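Side-chain contacts in protoporphyrinogen oxidase (Exiguobacterium sibiricum, PDB 3LOV), which probably uses FAD and molecular oxygen to oxidise coproporphyrinogen III to coproporphyrin III in the coproporphyrin-dependent route to heme b: residues 13-18 against 436-441; 19-24 against 240-245; 255-260 against 281-286. All coordinates share one frame; numbering follows the deposited sequence. Where two conformers were deposited one is given.

Contact 1: residues 13-18 against 436-441; sequences GITGLA and YLAGLA. With FAD (flavin-adenine dinucleotide), chain B.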
loop_
_atom_site.group_PDB
_atom_site.type_symbol
_atom_site.label_atom_id
_atom_site.label_comp_id
_atom_site.label_asym_id
_atom_site.label_seq_id
_atom_site.Cartn_x
_atom_site.Cartn_y
_atom_site.Cartn_z
ATOM N N GLY A 13 12.612 0.964 -8.096
ATOM C CA GLY A 13 11.423 1.571 -7.515
ATOM C C GLY A 13 11.848 2.440 -6.338
ATOM O O GLY A 13 13.030 2.713 -6.166
ATOM N N ILE A 14 10.899 2.837 -5.488
ATOM C CA ILE A 14 11.238 3.640 -4.302
ATOM C C ILE A 14 12.254 2.891 -3.351
ATOM O O ILE A 14 13.133 3.503 -2.750
ATOM C CB ILE A 14 9.968 4.116 -3.515
ATOM C CG1 ILE A 14 10.360 5.244 -2.524
ATOM C CG2 ILE A 14 9.214 2.909 -2.852
ATOM C CD1 ILE A 14 9.229 5.823 -1.686
ATOM N N THR A 15 12.114 1.583 -3.203
ATOM C CA THR A 15 12.932 0.835 -2.269
ATOM C C THR A 15 14.402 0.848 -2.722
ATOM O O THR A 15 15.322 1.081 -1.915
ATOM C CB THR A 15 12.431 -0.618 -2.132
ATOM O OG1 THR A 15 11.038 -0.578 -1.739
ATOM C CG2 THR A 15 13.270 -1.368 -1.091
ATOM N N GLY A 16 14.604 0.599 -4.008
ATOM C CA GLY A 16 15.934 0.607 -4.606
ATOM C C GLY A 16 16.573 2.002 -4.660
ATOM O O GLY A 16 17.755 2.123 -4.416
ATOM N N LEU A 17 15.792 3.034 -4.972
ATOM C CA LEU A 17 16.288 4.418 -5.034
ATOM C C LEU A 17 16.594 4.947 -3.638
ATOM O O LEU A 17 17.640 5.564 -3.414
ATOM C CB LEU A 17 15.289 5.337 -5.753
ATOM C CG LEU A 17 15.304 5.251 -7.279
ATOM C CD1 LEU A 17 14.205 6.073 -7.901
ATOM C CD2 LEU A 17 16.688 5.686 -7.798
ATOM N N ALA A 18 15.725 4.649 -2.680
ATOM C CA ALA A 18 16.019 4.930 -1.282
ATOM C C ALA A 18 17.246 4.165 -0.805
ATOM O O ALA A 18 18.078 4.697 -0.055
ATOM C CB ALA A 18 14.836 4.595 -0.395
ATOM N N TYR A 436 20.942 -9.379 0.414
ATOM C CA TYR A 436 19.958 -8.786 1.328
ATOM C C TYR A 436 18.709 -8.507 0.505
ATOM O O TYR A 436 18.775 -8.368 -0.731
ATOM C CB TYR A 436 20.511 -7.494 1.994
ATOM C CG TYR A 436 21.746 -7.731 2.858
ATOM C CD1 TYR A 436 23.036 -7.789 2.309
ATOM C CD2 TYR A 436 21.623 -7.912 4.210
ATOM C CE1 TYR A 436 24.166 -8.064 3.134
ATOM C CE2 TYR A 436 22.737 -8.168 5.035
ATOM C CZ TYR A 436 23.995 -8.242 4.480
ATOM O OH TYR A 436 25.028 -8.484 5.338
ATOM N N LEU A 437 17.569 -8.506 1.187
ATOM C CA LEU A 437 16.252 -8.264 0.589
ATOM C C LEU A 437 15.563 -7.053 1.207
ATOM O O LEU A 437 15.599 -6.877 2.424
ATOM C CB LEU A 437 15.343 -9.490 0.837
ATOM C CG LEU A 437 15.903 -10.857 0.506
ATOM C CD1 LEU A 437 14.965 -11.982 0.921
ATOM C CD2 LEU A 437 16.177 -10.941 -0.985
ATOM N N ALA A 438 14.862 -6.276 0.377
ATOM C CA ALA A 438 14.071 -5.137 0.839
ATOM C C ALA A 438 12.950 -4.839 -0.142
ATOM O O ALA A 438 13.011 -5.191 -1.318
ATOM C CB ALA A 438 14.978 -3.877 1.036
ATOM N N GLY A 439 11.900 -4.214 0.359
ATOM C CA GLY A 439 10.734 -3.920 -0.427
ATOM C C GLY A 439 9.416 -4.374 0.157
ATOM O O GLY A 439 9.322 -4.820 1.298
ATOM N N LEU A 440 8.381 -4.263 -0.662
ATOM C CA LEU A 440 7.010 -4.358 -0.150
ATOM C C LEU A 440 6.590 -5.749 0.297
ATOM O O LEU A 440 5.590 -5.876 1.013
ATOM C CB LEU A 440 6.029 -3.812 -1.163
ATOM C CG LEU A 440 5.451 -4.669 -2.296
ATOM C CD1 LEU A 440 4.189 -3.917 -2.729
ATOM C CD2 LEU A 440 6.405 -4.868 -3.464
ATOM N N ALA A 441 7.351 -6.772 -0.102
ATOM C CA ALA A 441 7.041 -8.159 0.311
ATOM C C ALA A 441 7.353 -8.346 1.788
ATOM O O ALA A 441 6.834 -9.281 2.446
ATOM C CB ALA A 441 7.879 -9.140 -0.465
HETATM P PA FAD B . 8.140 -1.652 -7.092
HETATM O O1A FAD B . 7.567 -0.275 -7.115
HETATM O O2A FAD B . 7.315 -2.776 -7.597
HETATM O O5B FAD B . 9.515 -1.633 -7.892
HETATM C C5B FAD B . 10.161 -2.803 -8.325
HETATM C C4B FAD B . 11.186 -2.399 -9.391
HETATM O O4B FAD B . 12.025 -3.506 -9.729
HETATM C C3B FAD B . 10.494 -1.906 -10.645
HETATM O O3B FAD B . 11.067 -0.701 -11.122
HETATM C C2B FAD B . 10.710 -3.080 -11.581
HETATM O O2B FAD B . 10.794 -2.709 -12.911
HETATM C C1B FAD B . 12.045 -3.629 -11.123
HETATM N N9A FAD B . 12.313 -5.031 -11.481
HETATM C C8A FAD B . 11.484 -6.126 -11.585
HETATM N N7A FAD B . 12.203 -7.219 -11.947
HETATM C C5A FAD B . 13.506 -6.824 -12.082
HETATM C C6A FAD B . 14.690 -7.488 -12.408
HETATM N N6A FAD B . 14.706 -8.798 -12.641
HETATM N N1A FAD B . 15.881 -6.782 -12.464
HETATM C C2A FAD B . 15.912 -5.442 -12.157
HETATM N N3A FAD B . 14.743 -4.792 -11.808
HETATM C C4A FAD B . 13.574 -5.464 -11.794
HETATM N N1 FAD B . 1.601 2.732 -0.629
HETATM C C2 FAD B . 1.357 3.880 0.074
HETATM O O2 FAD B . 2.114 4.231 0.990
HETATM N N3 FAD B . 0.251 4.634 -0.222
HETATM C C4 FAD B . -0.629 4.275 -1.178
HETATM O O4 FAD B . -1.571 5.009 -1.410
HETATM C C4X FAD B . -0.430 3.106 -1.881
HETATM N N5 FAD B . -1.304 2.756 -2.898
HETATM C C5X FAD B . -1.063 1.577 -3.608
HETATM C C6 FAD B . -1.951 1.181 -4.613
HETATM C C7 FAD B . -1.722 -0.004 -5.333
HETATM C C7M FAD B . -2.674 -0.419 -6.416
HETATM C C8 FAD B . -0.578 -0.782 -5.076
HETATM C C8M FAD B . -0.298 -2.076 -5.820
HETATM C C9 FAD B . 0.321 -0.390 -4.090
HETATM C C9A FAD B . 0.090 0.786 -3.340
HETATM N N10 FAD B . 0.992 1.183 -2.345
HETATM C C10 FAD B . 0.717 2.344 -1.612
HETATM C "C1'" FAD B . 2.227 0.393 -1.979
HETATM C "C2'" FAD B . 3.439 0.994 -2.732
HETATM O "O2'" FAD B . 3.230 0.847 -4.087
HETATM C "C3'" FAD B . 4.771 0.326 -2.367
HETATM O "O3'" FAD B . 5.094 0.793 -1.064
HETATM C "C4'" FAD B . 5.974 0.672 -3.282
HETATM O "O4'" FAD B . 5.657 1.090 -4.596
HETATM C "C5'" FAD B . 6.891 -0.522 -3.466
HETATM O "O5'" FAD B . 8.035 -0.113 -4.173
HETATM P P FAD B . 9.183 -1.163 -4.440
HETATM O O1P FAD B . 9.398 -2.092 -3.275
HETATM O O2P FAD B . 10.435 -0.543 -5.014
HETATM O O3P FAD B . 8.563 -2.118 -5.615
#
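T15, in the first turn of helix 14-26, meets the backbone of A438 and G439 where the chain leaves strand 435-437. The direct contact is van der Waals only. CG2 of T15 reaches G439 N at 3.5 Å and the methyl CB of A438 at 3.7 Å, so one threonine methyl lies against chain more than 400 residues away.

The polar groups of T15 go to the cofactor. T15 has CG2 anti to its backbone N and OG1 beside that N (chi1 -56°), which sends the methyl to 436-441 and the hydroxyl to the pyrophosphate. T15 OG1 donates to FAD O1P at 2.7 Å, and T15 N gives a longer bond to O2P (3.3 Å, 160° at the hydrogen). A valine in its place would probably keep the packing on A438 but leave O1P without its hydroxyl donor.

Glycines flank the phosphate: a side chain on G13 would run into O2P, and one on G439 would crowd O1P and be pressed against the carbonyl O of A438. With G16, G13 is consistent with the GxGxxG motif of Rossmann-type dinucleotide-binding folds. Two phosphate oxygens are thus held at the helix N-terminus, where the helix dipole would probably help offset their negative charge.

Contact 2: residues 19-24 against 240-245; sequences AAYYAE and ERLEEV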
loop_
_atom_site.group_PDB
_atom_site.type_symbol
_atom_site.label_atom_id
_atom_site.label_comp_id
_atom_site.label_asym_id
_atom_site.label_seq_id
_atom_site.Cartn_x
_atom_site.Cartn_y
_atom_site.Cartn_z
ATOM N N ALA A 19 17.364 2.915 -1.211
ATOM C CA ALA A 19 18.537 2.174 -0.812
ATOM C C ALA A 19 19.825 2.887 -1.335
ATOM O O ALA A 19 20.810 2.951 -0.635
ATOM C CB ALA A 19 18.474 0.716 -1.303
ATOM N N ALA A 20 19.808 3.421 -2.547
ATOM C CA ALA A 20 21.045 3.971 -3.110
ATOM C C ALA A 20 21.409 5.235 -2.328
ATOM O O ALA A 20 22.597 5.473 -2.069
ATOM C CB ALA A 20 20.890 4.284 -4.568
ATOM N N TYR A 21 20.372 6.015 -1.980
ATOM C CA TYR A 21 20.496 7.286 -1.270
ATOM C C TYR A 21 21.163 7.019 0.046
ATOM O O TYR A 21 22.136 7.686 0.411
ATOM C CB TYR A 21 19.114 7.935 -1.027
ATOM C CG TYR A 21 19.190 9.189 -0.161
ATOM C CD1 TYR A 21 19.514 10.429 -0.707
ATOM C CD2 TYR A 21 18.958 9.122 1.214
ATOM C CE1 TYR A 21 19.616 11.563 0.108
ATOM C CE2 TYR A 21 19.064 10.225 2.009
ATOM C CZ TYR A 21 19.378 11.451 1.449
ATOM O OH TYR A 21 19.489 12.554 2.251
ATOM N N TYR A 22 20.628 6.052 0.779
ATOM C CA TYR A 22 21.164 5.749 2.090
ATOM C C TYR A 22 22.538 5.089 1.975
ATOM O O TYR A 22 23.374 5.295 2.843
ATOM C CB TYR A 22 20.231 4.839 2.891
ATOM C CG TYR A 22 18.921 5.464 3.283
ATOM C CD1 TYR A 22 18.889 6.623 4.041
ATOM C CD2 TYR A 22 17.705 4.877 2.918
ATOM C CE1 TYR A 22 17.682 7.209 4.414
ATOM C CE2 TYR A 22 16.475 5.458 3.280
ATOM C CZ TYR A 22 16.485 6.637 4.018
ATOM O OH TYR A 22 15.305 7.229 4.386
ATOM N N ALA A 23 22.755 4.268 0.939
ATOM C CA ALA A 23 24.045 3.612 0.746
ATOM C C ALA A 23 25.115 4.647 0.446
ATOM O O ALA A 23 26.251 4.486 0.901
ATOM C CB ALA A 23 24.017 2.489 -0.406
ATOM N N GLU A 24 24.788 5.686 -0.326
ATOM C CA GLU A 24 25.817 6.714 -0.629
ATOM C C GLU A 24 26.361 7.311 0.676
ATOM O O GLU A 24 27.564 7.450 0.835
ATOM C CB GLU A 24 25.333 7.790 -1.607
ATOM C CG GLU A 24 25.270 7.283 -3.042
ATOM C CD GLU A 24 25.156 8.358 -4.101
ATOM O OE1 GLU A 24 25.078 9.564 -3.754
ATOM O OE2 GLU A 24 25.156 7.972 -5.319
ATOM N N GLU A 240 12.228 11.360 -9.178
ATOM C CA GLU A 240 13.086 12.215 -9.977
ATOM C C GLU A 240 14.126 12.901 -9.115
ATOM O O GLU A 240 15.301 12.890 -9.454
ATOM C CB GLU A 240 12.227 13.239 -10.739
ATOM C CG GLU A 240 11.537 12.620 -11.922
ATOM C CD GLU A 240 10.296 13.372 -12.412
ATOM O OE1 GLU A 240 9.806 14.302 -11.744
ATOM O OE2 GLU A 240 9.790 13.018 -13.486
ATOM N N ARG A 241 13.723 13.449 -7.967
ATOM C CA ARG A 241 14.676 14.111 -7.074
ATOM C C ARG A 241 15.638 13.115 -6.453
ATOM O O ARG A 241 16.816 13.421 -6.272
ATOM C CB ARG A 241 13.948 14.895 -5.967
ATOM C CG ARG A 241 14.844 15.644 -4.969
ATOM C CD ARG A 241 15.815 16.625 -5.642
ATOM N NE ARG A 241 15.113 17.615 -6.463
ATOM C CZ ARG A 241 14.550 18.739 -6.006
ATOM N NH1 ARG A 241 14.593 19.062 -4.709
ATOM N NH2 ARG A 241 13.931 19.551 -6.857
ATOM N N LEU A 242 15.163 11.906 -6.119
ATOM C CA LEU A 242 16.103 10.923 -5.572
ATOM C C LEU A 242 17.224 10.623 -6.561
ATOM O O LEU A 242 18.402 10.597 -6.186
ATOM C CB LEU A 242 15.429 9.590 -5.179
ATOM C CG LEU A 242 14.709 9.641 -3.846
ATOM C CD1 LEU A 242 13.762 8.438 -3.734
ATOM C CD2 LEU A 242 15.723 9.740 -2.674
ATOM N N GLU A 243 16.862 10.405 -7.815
ATOM C CA GLU A 243 17.860 10.124 -8.822
ATOM C C GLU A 243 18.832 11.286 -8.911
ATOM O O GLU A 243 20.055 11.106 -8.881
ATOM C CB GLU A 243 17.242 9.873 -10.198
ATOM C CG GLU A 243 18.323 9.430 -11.184
ATOM C CD GLU A 243 17.871 9.195 -12.588
ATOM O OE1 GLU A 243 16.740 9.563 -12.945
ATOM O OE2 GLU A 243 18.696 8.654 -13.359
ATOM N N GLU A 244 18.274 12.478 -9.020
ATOM C CA GLU A 244 19.062 13.720 -9.102
ATOM C C GLU A 244 20.087 13.917 -7.947
ATOM O O GLU A 244 21.204 14.283 -8.198
ATOM C CB GLU A 244 18.067 14.868 -9.204
ATOM C CG GLU A 244 18.580 16.241 -9.507
ATOM C CD GLU A 244 17.433 17.241 -9.382
ATOM O OE1 GLU A 244 16.421 17.059 -10.098
ATOM O OE2 GLU A 244 17.510 18.154 -8.528
ATOM N N VAL A 245 19.741 13.625 -6.702
ATOM C CA VAL A 245 20.680 13.800 -5.596
ATOM C C VAL A 245 21.722 12.683 -5.425
ATOM O O VAL A 245 22.603 12.785 -4.598
ATOM C CB VAL A 245 19.949 14.064 -4.222
ATOM C CG1 VAL A 245 18.977 15.230 -4.367
ATOM C CG2 VAL A 245 19.227 12.827 -3.690
#
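Y21 and L242 mark the nearest approach of the two backbones, their CA atoms 7.1 Å apart. Helices 19-24 and 240-245 run in roughly the same direction, with an angle of 30° between their axes and 9.9 Å at closest approach. At this separation the backbones do not touch, and a few side chains fill the gap.

Y21 has the largest share of the interface, with V245 close behind. The tyrosine CG is anti to the backbone N (chi1 174°), which brings the ring out beside the other helix with CD1 and CE1 on the near rim. V245 meets that rim from close to the ring plane: its methyl CG2 is 3.8 Å from Y21 CD1 and 4.0 Å from CE1, an approach to the edge rather than over a face. L242 touches lower on the tyrosine, its CD2 lying 4.2 Å from Y21 CB. The contact between these three residues is wholly apolar.

E24, one turn on from Y21, comes near V245, but its carboxylate bonds to the chain after V245: OE1 accepts from the backbone N of E247, while OE2 takes S249 OG and the N of R248. One carboxylate thus gathers three donors from residues 247-249.

Y21 also packs on L72 and A75 of helix 68-75 and makes a cation-pi contact with R25. On other faces of helix 14-26, A19 and A20 rest on I9 of strand 6-10, and A19 and Y22 reach helix 447-463. Helix 14-26, the first of the Rossmann-type domain, thus packs on the parallel sheet and on helices 235-245, 68-75 and 447-463.

Contact 3: residues 255-260 against 281-286; sequences TPLLAI and VLLTIP. With FAD (flavin-adenine dinucleotide), chain B.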
loop_
_atom_site.group_PDB
_atom_site.type_symbol
_atom_site.label_atom_id
_atom_site.label_comp_id
_atom_site.label_asym_id
_atom_site.label_seq_id
_atom_site.Cartn_x
_atom_site.Cartn_y
_atom_site.Cartn_z
ATOM N N THR A 255 17.954 -3.002 -17.876
ATOM C CA THR A 255 18.950 -4.005 -17.568
ATOM C C THR A 255 18.432 -4.946 -16.498
ATOM O O THR A 255 18.801 -4.857 -15.347
ATOM C CB THR A 255 20.265 -3.385 -17.142
ATOM O OG1 THR A 255 20.624 -2.376 -18.079
ATOM C CG2 THR A 255 21.368 -4.441 -17.087
ATOM N N PRO A 256 17.573 -5.885 -16.892
ATOM C CA PRO A 256 17.086 -6.792 -15.880
ATOM C C PRO A 256 18.183 -7.696 -15.378
ATOM O O PRO A 256 19.094 -8.034 -16.130
ATOM C CB PRO A 256 16.024 -7.605 -16.616
ATOM C CG PRO A 256 16.347 -7.455 -18.033
ATOM C CD PRO A 256 16.852 -6.052 -18.162
ATOM N N LEU A 257 18.113 -8.068 -14.107
ATOM C CA LEU A 257 19.009 -9.082 -13.555
ATOM C C LEU A 257 18.385 -10.410 -13.919
ATOM O O LEU A 257 17.206 -10.621 -13.657
ATOM C CB LEU A 257 19.125 -8.967 -12.028
ATOM C CG LEU A 257 19.835 -10.125 -11.319
ATOM C CD1 LEU A 257 21.313 -10.122 -11.751
ATOM C CD2 LEU A 257 19.698 -10.084 -9.775
ATOM N N LEU A 258 19.184 -11.284 -14.517
ATOM C CA LEU A 258 18.720 -12.553 -15.090
ATOM C C LEU A 258 19.185 -13.773 -14.313
ATOM O O LEU A 258 18.573 -14.825 -14.418
ATOM C CB LEU A 258 19.241 -12.666 -16.517
ATOM C CG LEU A 258 18.799 -11.593 -17.498
ATOM C CD1 LEU A 258 19.435 -11.801 -18.881
ATOM C CD2 LEU A 258 17.286 -11.572 -17.606
ATOM N N ALA A 259 20.263 -13.654 -13.542
ATOM C CA ALA A 259 20.836 -14.807 -12.831
ATOM C C ALA A 259 21.915 -14.340 -11.897
ATOM O O ALA A 259 22.552 -13.311 -12.142
ATOM C CB ALA A 259 21.422 -15.829 -13.802
ATOM N N ILE A 260 22.111 -15.093 -10.819
ATOM C CA ILE A 260 23.194 -14.840 -9.842
ATOM C C ILE A 260 24.104 -16.093 -9.753
ATOM O O ILE A 260 23.629 -17.195 -9.525
ATOM C CB ILE A 260 22.603 -14.491 -8.448
ATOM C CG1 ILE A 260 21.738 -13.202 -8.526
ATOM C CG2 ILE A 260 23.704 -14.308 -7.374
ATOM C CD1 ILE A 260 21.084 -12.809 -7.205
ATOM N N VAL A 281 24.584 -7.596 -2.624
ATOM C CA VAL A 281 23.440 -7.496 -3.500
ATOM C C VAL A 281 22.189 -7.185 -2.663
ATOM O O VAL A 281 21.899 -7.920 -1.703
ATOM C CB VAL A 281 23.223 -8.800 -4.294
ATOM C CG1 VAL A 281 22.096 -8.614 -5.361
ATOM C CG2 VAL A 281 24.525 -9.269 -4.948
ATOM N N LEU A 282 21.474 -6.111 -3.018
ATOM C CA LEU A 282 20.167 -5.799 -2.422
ATOM C C LEU A 282 19.101 -6.030 -3.487
ATOM O O LEU A 282 19.019 -5.301 -4.491
ATOM C CB LEU A 282 20.088 -4.376 -1.805
ATOM C CG LEU A 282 18.794 -4.040 -0.991
ATOM C CD1 LEU A 282 18.656 -4.791 0.376
ATOM C CD2 LEU A 282 18.691 -2.545 -0.729
ATOM N N LEU A 283 18.319 -7.098 -3.286
ATOM C CA LEU A 283 17.180 -7.396 -4.138
ATOM C C LEU A 283 15.910 -6.649 -3.654
ATOM O O LEU A 283 15.459 -6.847 -2.535
ATOM C CB LEU A 283 16.952 -8.927 -4.231
ATOM C CG LEU A 283 18.146 -9.753 -4.735
ATOM C CD1 LEU A 283 17.892 -11.295 -4.680
ATOM C CD2 LEU A 283 18.519 -9.334 -6.189
ATOM N N THR A 284 15.328 -5.815 -4.523
ATOM C CA THR A 284 14.134 -5.032 -4.189
ATOM C C THR A 284 13.035 -5.300 -5.205
ATOM O O THR A 284 12.032 -4.596 -5.251
ATOM C CB THR A 284 14.458 -3.496 -4.074
ATOM O OG1 THR A 284 14.649 -2.900 -5.363
ATOM C CG2 THR A 284 15.732 -3.264 -3.256
ATOM N N ILE A 285 13.244 -6.353 -5.994
ATOM C CA ILE A 285 12.371 -6.748 -7.075
ATOM C C ILE A 285 11.275 -7.684 -6.528
ATOM O O ILE A 285 11.348 -8.092 -5.384
ATOM C CB ILE A 285 13.146 -7.484 -8.169
ATOM C CG1 ILE A 285 13.685 -8.837 -7.658
ATOM C CG2 ILE A 285 14.240 -6.580 -8.726
ATOM C CD1 ILE A 285 14.456 -9.636 -8.747
ATOM N N PRO A 286 10.259 -7.989 -7.337
ATOM C CA PRO A 286 9.181 -8.822 -6.798
ATOM C C PRO A 286 9.702 -10.167 -6.264
ATOM O O PRO A 286 10.543 -10.824 -6.898
ATOM C CB PRO A 286 8.275 -9.045 -8.004
ATOM C CG PRO A 286 8.485 -7.831 -8.905
ATOM C CD PRO A 286 9.885 -7.332 -8.615
HETATM P PA FAD B . 8.140 -1.652 -7.092
HETATM O O1A FAD B . 7.567 -0.275 -7.115
HETATM O O2A FAD B . 7.315 -2.776 -7.597
HETATM O O5B FAD B . 9.515 -1.633 -7.892
HETATM C C5B FAD B . 10.161 -2.803 -8.325
HETATM C C4B FAD B . 11.186 -2.399 -9.391
HETATM O O4B FAD B . 12.025 -3.506 -9.729
HETATM C C3B FAD B . 10.494 -1.906 -10.645
HETATM O O3B FAD B . 11.067 -0.701 -11.122
HETATM C C2B FAD B . 10.710 -3.080 -11.581
HETATM O O2B FAD B . 10.794 -2.709 -12.911
HETATM C C1B FAD B . 12.045 -3.629 -11.123
HETATM N N9A FAD B . 12.313 -5.031 -11.481
HETATM C C8A FAD B . 11.484 -6.126 -11.585
HETATM N N7A FAD B . 12.203 -7.219 -11.947
HETATM C C5A FAD B . 13.506 -6.824 -12.082
HETATM C C6A FAD B . 14.690 -7.488 -12.408
HETATM N N6A FAD B . 14.706 -8.798 -12.641
HETATM N N1A FAD B . 15.881 -6.782 -12.464
HETATM C C2A FAD B . 15.912 -5.442 -12.157
HETATM N N3A FAD B . 14.743 -4.792 -11.808
HETATM C C4A FAD B . 13.574 -5.464 -11.794
HETATM N N1 FAD B . 1.601 2.732 -0.629
HETATM C C2 FAD B . 1.357 3.880 0.074
HETATM O O2 FAD B . 2.114 4.231 0.990
HETATM N N3 FAD B . 0.251 4.634 -0.222
HETATM C C4 FAD B . -0.629 4.275 -1.178
HETATM O O4 FAD B . -1.571 5.009 -1.410
HETATM C C4X FAD B . -0.430 3.106 -1.881
HETATM N N5 FAD B . -1.304 2.756 -2.898
HETATM C C5X FAD B . -1.063 1.577 -3.608
HETATM C C6 FAD B . -1.951 1.181 -4.613
HETATM C C7 FAD B . -1.722 -0.004 -5.333
HETATM C C7M FAD B . -2.674 -0.419 -6.416
HETATM C C8 FAD B . -0.578 -0.782 -5.076
HETATM C C8M FAD B . -0.298 -2.076 -5.820
HETATM C C9 FAD B . 0.321 -0.390 -4.090
HETATM C C9A FAD B . 0.090 0.786 -3.340
HETATM N N10 FAD B . 0.992 1.183 -2.345
HETATM C C10 FAD B . 0.717 2.344 -1.612
HETATM C "C1'" FAD B . 2.227 0.393 -1.979
HETATM C "C2'" FAD B . 3.439 0.994 -2.732
HETATM O "O2'" FAD B . 3.230 0.847 -4.087
HETATM C "C3'" FAD B . 4.771 0.326 -2.367
HETATM O "O3'" FAD B . 5.094 0.793 -1.064
HETATM C "C4'" FAD B . 5.974 0.672 -3.282
HETATM O "O4'" FAD B . 5.657 1.090 -4.596
HETATM C "C5'" FAD B . 6.891 -0.522 -3.466
HETATM O "O5'" FAD B . 8.035 -0.113 -4.173
HETATM P P FAD B . 9.183 -1.163 -4.440
HETATM O O1P FAD B . 9.398 -2.092 -3.275
HETATM O O2P FAD B . 10.435 -0.543 -5.014
HETATM O O3P FAD B . 8.563 -2.118 -5.615
#
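L257 and L283 touch through their CD2 methyls, 3.8 Å apart, the side chains crossing at about a right angle. The leucines reach this point differently: L257 has CG anti to its backbone N (chi1 170°), whereas L283 has CG beside the N and anti to the carbonyl carbon. The other branch of L283 is used too, since its CD1 comes within 4.3 Å of I260 CD1. L283 is therefore forked between two residues of 255-260, and the main chains stay well apart, L257 and I285 being 9.6 Å from CA to CA.

This apolar patch lies at the adenine end of the FAD site. Strand 280-283 belongs to the parallel sheet of the Rossmann-type domain, between strands 6-10 and 435-437, while strand 259-263 begins a separate antiparallel sheet of three strands. V10 of strand 6-10 touches both leucines and I285.

Beside the patch, the backbone of L257 reads the adenine edge with two nearly straight bonds: L257 N donates to FAD N1A at 3.1 Å (174°), and L257 O accepts from the amino group N6A at 3.3 Å (167°). The pairing matches the acceptor and donor that adenine offers along this edge. From the other segment, I285 lays its CG2 methyl against the ring carbons, 3.3 Å from FAD C4A and 3.4 Å from C5A, and P286 adds its CD at 3.6 Å from C8A, above the plane but outside the rim of the five-membered ring.

How the contacts relate
Contacts 1 and 3 are buried and serve different parts of FAD, the flavin-side phosphate in contact 1 and the adenine in contact 3: a hydroxyl and a helix N-terminus meet the phosphate, while backbone groups and aliphatic side chains meet the adenine. Their strands, 435-437 and 280-283, are neighbours in the parallel sheet and are joined by backbone hydrogen bonds from Y436 to V281 and L283. Contact 2 is only partly buried, does not touch the cofactor and joins helix to helix. It shares helix 14-26 with contact 1, where L17 packs on L242, and reaches contact 3 through A19 against L282.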